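RcdA (PDB 3CTW) is a helical, probably protein-binding factor of the DUF1465 family, likely assisting regulated degradation of the cell-cycle regulator CtrA. Local coordinates at residues A59-R73 against E116-E130. Sequence-based numbering, arbitrary orientation.
Sequences AALGYATESMRLTTR and EELPFGLMNLLQRSE. With EDO (1,2-ethanediol), chain G.
Knobs-into-holes packing joins helices 57-88 and 120-145 of this helical bundle, with Leu70 and Leu122 as the two knobs. The short segments run in roughly the same direction, 35° apart, with axes 10.1 Å from each other at the closest. Leu122 enters a hole formed by Tyr63, Glu66, Ser67 and Leu70. Leu122 CD2 lies 3.7 Å from Tyr63 CE1, while Pro119, the N-cap residue, brings CG to the edge of the same ring. Leu70 sits among Leu122, Leu125, Leu126 and Ser129. With CG anti to the backbone N (chi1 -180°), Leu70 reaches across the interface and brings its CD1 to 4.0 Å from Leu126 CD1. Helix 26-44 flanks this layer, where Tyr63 touches Leu44 and Leu70 touches Thr40. In the loop ahead of helix 120-145, Leu118 presses CD2 against the backbone at Gly62 and Tyr63. The other methyl, Leu118 CD1, packs 3.8 Å from Glu66 CG. The Glu66 chain bends at chi2 (-76°), and its OE1 takes a nearly straight 2.7 Å bond from Arg69 NE in a salt bridge. This pairing probably offsets the nearby like charge of Glu116. At the far end, Glu130 CG lies over one face of the Arg73 guanidinium. Ser129 OG sits at the guanidinium edge, accepting a 2.9 Å bond from Arg73 NH1 and donating to Leu126 O at 2.7 Å.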
loop_
_atom_site.group_PDB
_atom_site.type_symbol
_atom_site.label_atom_id
_atom_site.label_comp_id
_atom_site.label_asym_id
_atom_site.label_seq_id
_atom_site.Cartn_x
_atom_site.Cartn_y
_atom_site.Cartn_z
ATOM N N ALA A 59 -25.065 16.736 -6.886
ATOM C CA ALA A 59 -24.446 15.775 -7.778
ATOM C C ALA A 59 -22.923 15.930 -7.744
ATOM O O ALA A 59 -22.185 14.955 -7.888
ATOM C CB ALA A 59 -24.988 15.968 -9.197
ATOM N N ALA A 60 -22.466 17.164 -7.540
ATOM C CA ALA A 60 -21.038 17.460 -7.490
ATOM C C ALA A 60 -20.430 17.002 -6.173
ATOM O O ALA A 60 -19.293 16.529 -6.145
ATOM C CB ALA A 60 -20.795 18.939 -7.698
ATOM N N LEU A 61 -21.197 17.140 -5.085
ATOM C CA LEU A 61 -20.799 16.635 -3.770
ATOM C C LEU A 61 -20.725 15.107 -3.812
ATOM O O LEU A 61 -19.853 14.496 -3.184
ATOM C CB LEU A 61 -21.793 17.081 -2.692
ATOM C CG LEU A 61 -21.818 18.553 -2.266
ATOM C CD1 LEU A 61 -23.088 18.873 -1.486
ATOM C CD2 LEU A 61 -20.588 18.889 -1.447
ATOM N N GLY A 62 -21.630 14.507 -4.585
ATOM C CA GLY A 62 -21.644 13.068 -4.776
ATOM C C GLY A 62 -20.454 12.632 -5.602
ATOM O O GLY A 62 -19.870 11.578 -5.351
ATOM N N TYR A 63 -20.105 13.447 -6.594
ATOM C CA TYR A 63 -18.941 13.198 -7.436
ATOM C C TYR A 63 -17.671 13.317 -6.607
ATOM O O TYR A 63 -16.729 12.555 -6.789
ATOM C CB TYR A 63 -18.910 14.188 -8.605
ATOM C CG TYR A 63 -17.669 14.109 -9.479
ATOM C CD1 TYR A 63 -17.642 13.324 -10.631
ATOM C CD2 TYR A 63 -16.526 14.818 -9.148
ATOM C CE1 TYR A 63 -16.500 13.251 -11.424
ATOM C CE2 TYR A 63 -15.389 14.759 -9.931
ATOM C CZ TYR A 63 -15.378 13.984 -11.068
ATOM O OH TYR A 63 -14.230 13.936 -11.830
ATOM N N ALA A 64 -17.668 14.280 -5.689
ATOM C CA ALA A 64 -16.521 14.550 -4.832
ATOM C C ALA A 64 -16.173 13.357 -3.956
ATOM O O ALA A 64 -15.032 12.908 -3.958
ATOM C CB ALA A 64 -16.768 15.792 -3.982
ATOM N N THR A 65 -17.163 12.826 -3.242
ATOM C CA THR A 65 -16.924 11.725 -2.312
ATOM C C THR A 65 -16.693 10.395 -3.025
ATOM O O THR A 65 -15.922 9.564 -2.550
ATOM C CB THR A 65 -18.055 11.584 -1.277
ATOM O OG1 THR A 65 -19.303 11.420 -1.951
ATOM C CG2 THR A 65 -18.123 12.831 -0.377
ATOM N N GLU A 66 -17.335 10.215 -4.177
ATOM C CA GLU A 66 -17.161 8.995 -4.963
ATOM C C GLU A 66 -15.847 8.951 -5.734
ATOM O O GLU A 66 -15.368 7.871 -6.095
ATOM C CB GLU A 66 -18.338 8.785 -5.912
ATOM C CG GLU A 66 -19.617 8.375 -5.227
ATOM C CD GLU A 66 -19.577 6.915 -4.803
ATOM O OE1 GLU A 66 -18.641 6.547 -4.069
ATOM O OE2 GLU A 66 -20.460 6.133 -5.209
ATOM N N SER A 67 -15.271 10.126 -5.983
ATOM C CA SER A 67 -13.940 10.222 -6.553
ATOM C C SER A 67 -12.907 9.767 -5.532
ATOM O O SER A 67 -11.932 9.110 -5.893
ATOM C CB SER A 67 -13.649 11.653 -7.010
ATOM O OG SER A 67 -14.489 12.007 -8.094
ATOM N N MET A 68 -13.155 10.080 -4.257
ATOM C CA MET A 68 -12.246 9.708 -3.168
ATOM C C MET A 68 -12.252 8.200 -2.983
ATOM O O MET A 68 -11.198 7.586 -2.781
ATOM C CB MET A 68 -12.655 10.344 -1.834
ATOM C CG MET A 68 -12.808 11.855 -1.816
ATOM S SD MET A 68 -11.308 12.798 -2.148
ATOM C CE MET A 68 -11.905 14.445 -1.781
ATOM N N ARG A 69 -13.448 7.612 -3.058
ATOM C CA ARG A 69 -13.627 6.183 -2.862
ATOM C C ARG A 69 -12.941 5.402 -3.973
ATOM O O ARG A 69 -12.335 4.366 -3.723
ATOM C CB ARG A 69 -15.110 5.817 -2.796
ATOM C CG ARG A 69 -15.353 4.405 -2.243
ATOM C CD ARG A 69 -16.786 3.915 -2.455
ATOM N NE ARG A 69 -17.782 4.933 -2.116
ATOM C CZ ARG A 69 -18.293 5.126 -0.902
ATOM N NH1 ARG A 69 -17.917 4.364 0.120
ATOM N NH2 ARG A 69 -19.187 6.089 -0.711
ATOM N N LEU A 70 -13.025 5.934 -5.187
ATOM C CA LEU A 70 -12.393 5.346 -6.349
ATOM C C LEU A 70 -10.858 5.324 -6.224
ATOM O O LEU A 70 -10.228 4.289 -6.455
ATOM C CB LEU A 70 -12.827 6.120 -7.591
ATOM C CG LEU A 70 -12.297 5.694 -8.953
ATOM C CD1 LEU A 70 -12.816 4.314 -9.269
ATOM C CD2 LEU A 70 -12.713 6.697 -10.026
ATOM N N THR A 71 -10.273 6.454 -5.827
ATOM C CA THR A 71 -8.817 6.575 -5.761
ATOM C C THR A 71 -8.247 5.808 -4.577
ATOM O O THR A 71 -7.161 5.238 -4.671
ATOM C CB THR A 71 -8.342 8.033 -5.702
ATOM O OG1 THR A 71 -9.003 8.691 -4.625
ATOM C CG2 THR A 71 -8.676 8.756 -6.975
ATOM N N THR A 72 -8.999 5.777 -3.481
ATOM C CA THR A 72 -8.623 4.994 -2.318
ATOM C C THR A 72 -8.677 3.505 -2.638
ATOM O O THR A 72 -7.726 2.794 -2.352
ATOM C CB THR A 72 -9.508 5.301 -1.107
ATOM O OG1 THR A 72 -9.544 6.715 -0.883
ATOM C CG2 THR A 72 -8.972 4.606 0.128
ATOM N N ARG A 73 -9.759 3.056 -3.274
ATOM C CA ARG A 73 -9.906 1.651 -3.660
ATOM C C ARG A 73 -8.755 1.213 -4.564
ATOM O O ARG A 73 -8.206 0.127 -4.393
ATOM C CB ARG A 73 -11.250 1.410 -4.345
ATOM C CG ARG A 73 -11.528 -0.035 -4.729
ATOM C CD ARG A 73 -12.890 -0.184 -5.424
ATOM N NE ARG A 73 -13.996 0.095 -4.509
ATOM C CZ ARG A 73 -15.154 0.636 -4.879
ATOM N NH1 ARG A 73 -15.359 0.968 -6.152
ATOM N NH2 ARG A 73 -16.099 0.869 -3.974
ATOM N N GLU A 116 -27.775 8.945 -6.178
ATOM C CA GLU A 116 -26.508 9.071 -6.911
ATOM C C GLU A 116 -26.656 9.054 -8.441
ATOM O O GLU A 116 -26.612 7.993 -9.074
ATOM C CB GLU A 116 -25.519 7.983 -6.463
ATOM C CG GLU A 116 -25.081 8.082 -5.015
ATOM C CD GLU A 116 -24.716 6.728 -4.441
ATOM O OE1 GLU A 116 -24.161 5.899 -5.196
ATOM O OE2 GLU A 116 -24.992 6.493 -3.239
ATOM N N GLU A 117 -26.825 10.239 -9.026
ATOM C CA GLU A 117 -26.817 10.384 -10.488
ATOM C C GLU A 117 -25.511 11.009 -10.989
ATOM O O GLU A 117 -25.442 12.210 -11.266
ATOM C CB GLU A 117 -28.040 11.163 -10.991
ATOM C CG GLU A 117 -28.394 12.411 -10.202
ATOM C CD GLU A 117 -29.787 12.918 -10.536
ATOM O OE1 GLU A 117 -30.439 13.527 -9.657
ATOM O OE2 GLU A 117 -30.238 12.692 -11.680
ATOM N N LEU A 118 -24.487 10.169 -11.110
ATOM C CA LEU A 118 -23.137 10.606 -11.461
ATOM C C LEU A 118 -22.865 10.479 -12.959
ATOM O O LEU A 118 -23.613 9.793 -13.662
ATOM C CB LEU A 118 -22.107 9.792 -10.671
ATOM C CG LEU A 118 -22.238 9.793 -9.153
ATOM C CD1 LEU A 118 -21.339 8.736 -8.575
ATOM C CD2 LEU A 118 -21.918 11.165 -8.585
ATOM N N PRO A 119 -21.796 11.144 -13.451
ATOM C CA PRO A 119 -21.456 11.131 -14.875
ATOM C C PRO A 119 -21.085 9.755 -15.392
ATOM O O PRO A 119 -20.703 8.886 -14.617
ATOM C CB PRO A 119 -20.231 12.049 -14.963
ATOM C CG PRO A 119 -19.710 12.146 -13.591
ATOM C CD PRO A 119 -20.887 12.015 -12.687
ATOM N N PHE A 120 -21.195 9.587 -16.706
ATOM C CA PHE A 120 -20.919 8.332 -17.412
ATOM C C PHE A 120 -19.509 7.792 -17.135
ATOM O O PHE A 120 -19.339 6.611 -16.828
ATOM C CB PHE A 120 -21.142 8.570 -18.915
ATOM C CG PHE A 120 -20.802 7.400 -19.798
ATOM C CD1 PHE A 120 -21.652 6.313 -19.893
ATOM C CD2 PHE A 120 -19.659 7.419 -20.582
ATOM C CE1 PHE A 120 -21.351 5.239 -20.735
ATOM C CE2 PHE A 120 -19.353 6.350 -21.426
ATOM C CZ PHE A 120 -20.202 5.261 -21.500
ATOM N N GLY A 121 -18.520 8.686 -17.183
ATOM C CA GLY A 121 -17.112 8.326 -17.036
ATOM C C GLY A 121 -16.744 7.844 -15.656
ATOM O O GLY A 121 -16.065 6.826 -15.511
ATOM N N LEU A 122 -17.219 8.570 -14.642
ATOM C CA LEU A 122 -16.958 8.233 -13.244
ATOM C C LEU A 122 -17.683 6.947 -12.877
ATOM O O LEU A 122 -17.123 6.092 -12.198
ATOM C CB LEU A 122 -17.404 9.371 -12.318
ATOM C CG LEU A 122 -16.845 9.560 -10.894
ATOM C CD1 LEU A 122 -17.131 8.379 -9.948
ATOM C CD2 LEU A 122 -15.360 9.812 -10.957
ATOM N N MET A 123 -18.913 6.810 -13.361
ATOM C CA MET A 123 -19.706 5.639 -13.084
ATOM C C MET A 123 -19.059 4.365 -13.628
ATOM O O MET A 123 -19.080 3.339 -12.958
ATOM C CB MET A 123 -21.117 5.808 -13.630
ATOM C CG MET A 123 -22.085 4.834 -13.029
ATOM S SD MET A 123 -22.576 5.347 -11.369
ATOM C CE MET A 123 -23.812 6.587 -11.776
ATOM N N ASN A 124 -18.461 4.449 -14.823
ATOM C CA ASN A 124 -17.790 3.301 -15.451
ATOM C C ASN A 124 -16.560 2.834 -14.666
ATOM O O ASN A 124 -16.403 1.649 -14.371
ATOM C CB ASN A 124 -17.348 3.633 -16.882
ATOM C CG ASN A 124 -18.505 3.769 -17.857
ATOM O OD1 ASN A 124 -19.601 3.265 -17.617
ATOM N ND2 ASN A 124 -18.248 4.438 -18.987
ATOM N N LEU A 125 -15.685 3.784 -14.334
ATOM C CA LEU A 125 -14.448 3.507 -13.605
ATOM C C LEU A 125 -14.730 2.968 -12.214
ATOM O O LEU A 125 -13.955 2.183 -11.681
ATOM C CB LEU A 125 -13.596 4.772 -13.485
ATOM C CG LEU A 125 -13.049 5.398 -14.757
ATOM C CD1 LEU A 125 -12.556 6.783 -14.451
ATOM C CD2 LEU A 125 -11.950 4.560 -15.356
ATOM N N LEU A 126 -15.843 3.387 -11.631
ATOM C CA LEU A 126 -16.244 2.901 -10.326
ATOM C C LEU A 126 -16.696 1.445 -10.383
ATOM O O LEU A 126 -16.399 0.654 -9.486
ATOM C CB LEU A 126 -17.351 3.788 -9.764
ATOM C CG LEU A 126 -17.619 3.751 -8.264
ATOM C CD1 LEU A 126 -16.402 4.099 -7.404
ATOM C CD2 LEU A 126 -18.746 4.730 -7.973
ATOM N N GLN A 127 -17.380 1.091 -11.469
ATOM C CA GLN A 127 -17.845 -0.273 -11.687
ATOM C C GLN A 127 -16.698 -1.215 -12.055
ATOM O O GLN A 127 -16.719 -2.390 -11.710
ATOM C CB GLN A 127 -18.927 -0.296 -12.765
ATOM C CG GLN A 127 -20.225 0.363 -12.342
ATOM C CD GLN A 127 -21.232 0.447 -13.470
ATOM O OE1 GLN A 127 -21.760 1.515 -13.769
ATOM N NE2 GLN A 127 -21.500 -0.684 -14.106
ATOM N N ARG A 128 -15.693 -0.680 -12.745
ATOM C CA ARG A 128 -14.504 -1.458 -13.120
ATOM C C ARG A 128 -13.653 -1.718 -11.889
ATOM O O ARG A 128 -13.113 -2.826 -11.723
ATOM C CB ARG A 128 -13.661 -0.749 -14.198
ATOM C CG ARG A 128 -14.342 -0.596 -15.554
ATOM C CD ARG A 128 -13.606 0.413 -16.440
ATOM N NE ARG A 128 -12.246 -0.001 -16.787
ATOM C CZ ARG A 128 -11.350 0.786 -17.390
ATOM N NH1 ARG A 128 -11.652 2.030 -17.719
ATOM N NH2 ARG A 128 -10.138 0.333 -17.666
ATOM N N SER A 129 -13.557 -0.707 -11.018
ATOM C CA SER A 129 -12.765 -0.811 -9.786
ATOM C C SER A 129 -13.352 -1.802 -8.790
ATOM O O SER A 129 -12.620 -2.455 -8.054
ATOM C CB SER A 129 -12.604 0.549 -9.110
ATOM O OG SER A 129 -13.846 1.079 -8.670
ATOM N N GLU A 130 -14.675 -1.904 -8.780
ATOM C CA GLU A 130 -15.361 -2.849 -7.924
ATOM C C GLU A 130 -15.073 -4.271 -8.369
ATOM O O GLU A 130 -14.851 -5.146 -7.538
ATOM C CB GLU A 130 -16.863 -2.582 -7.920
ATOM C CG GLU A 130 -17.273 -1.411 -7.042
ATOM C CD GLU A 130 -18.713 -1.010 -7.243
ATOM O OE1 GLU A 130 -19.497 -1.858 -7.723
ATOM O OE2 GLU A 130 -19.057 0.152 -6.925
HETATM C C1 EDO G . -14.482 5.292 -17.931
HETATM O O1 EDO G . -14.488 3.921 -18.380
HETATM C C2 EDO G . -14.595 6.292 -19.084
HETATM O O2 EDO G . -13.352 6.996 -19.232
#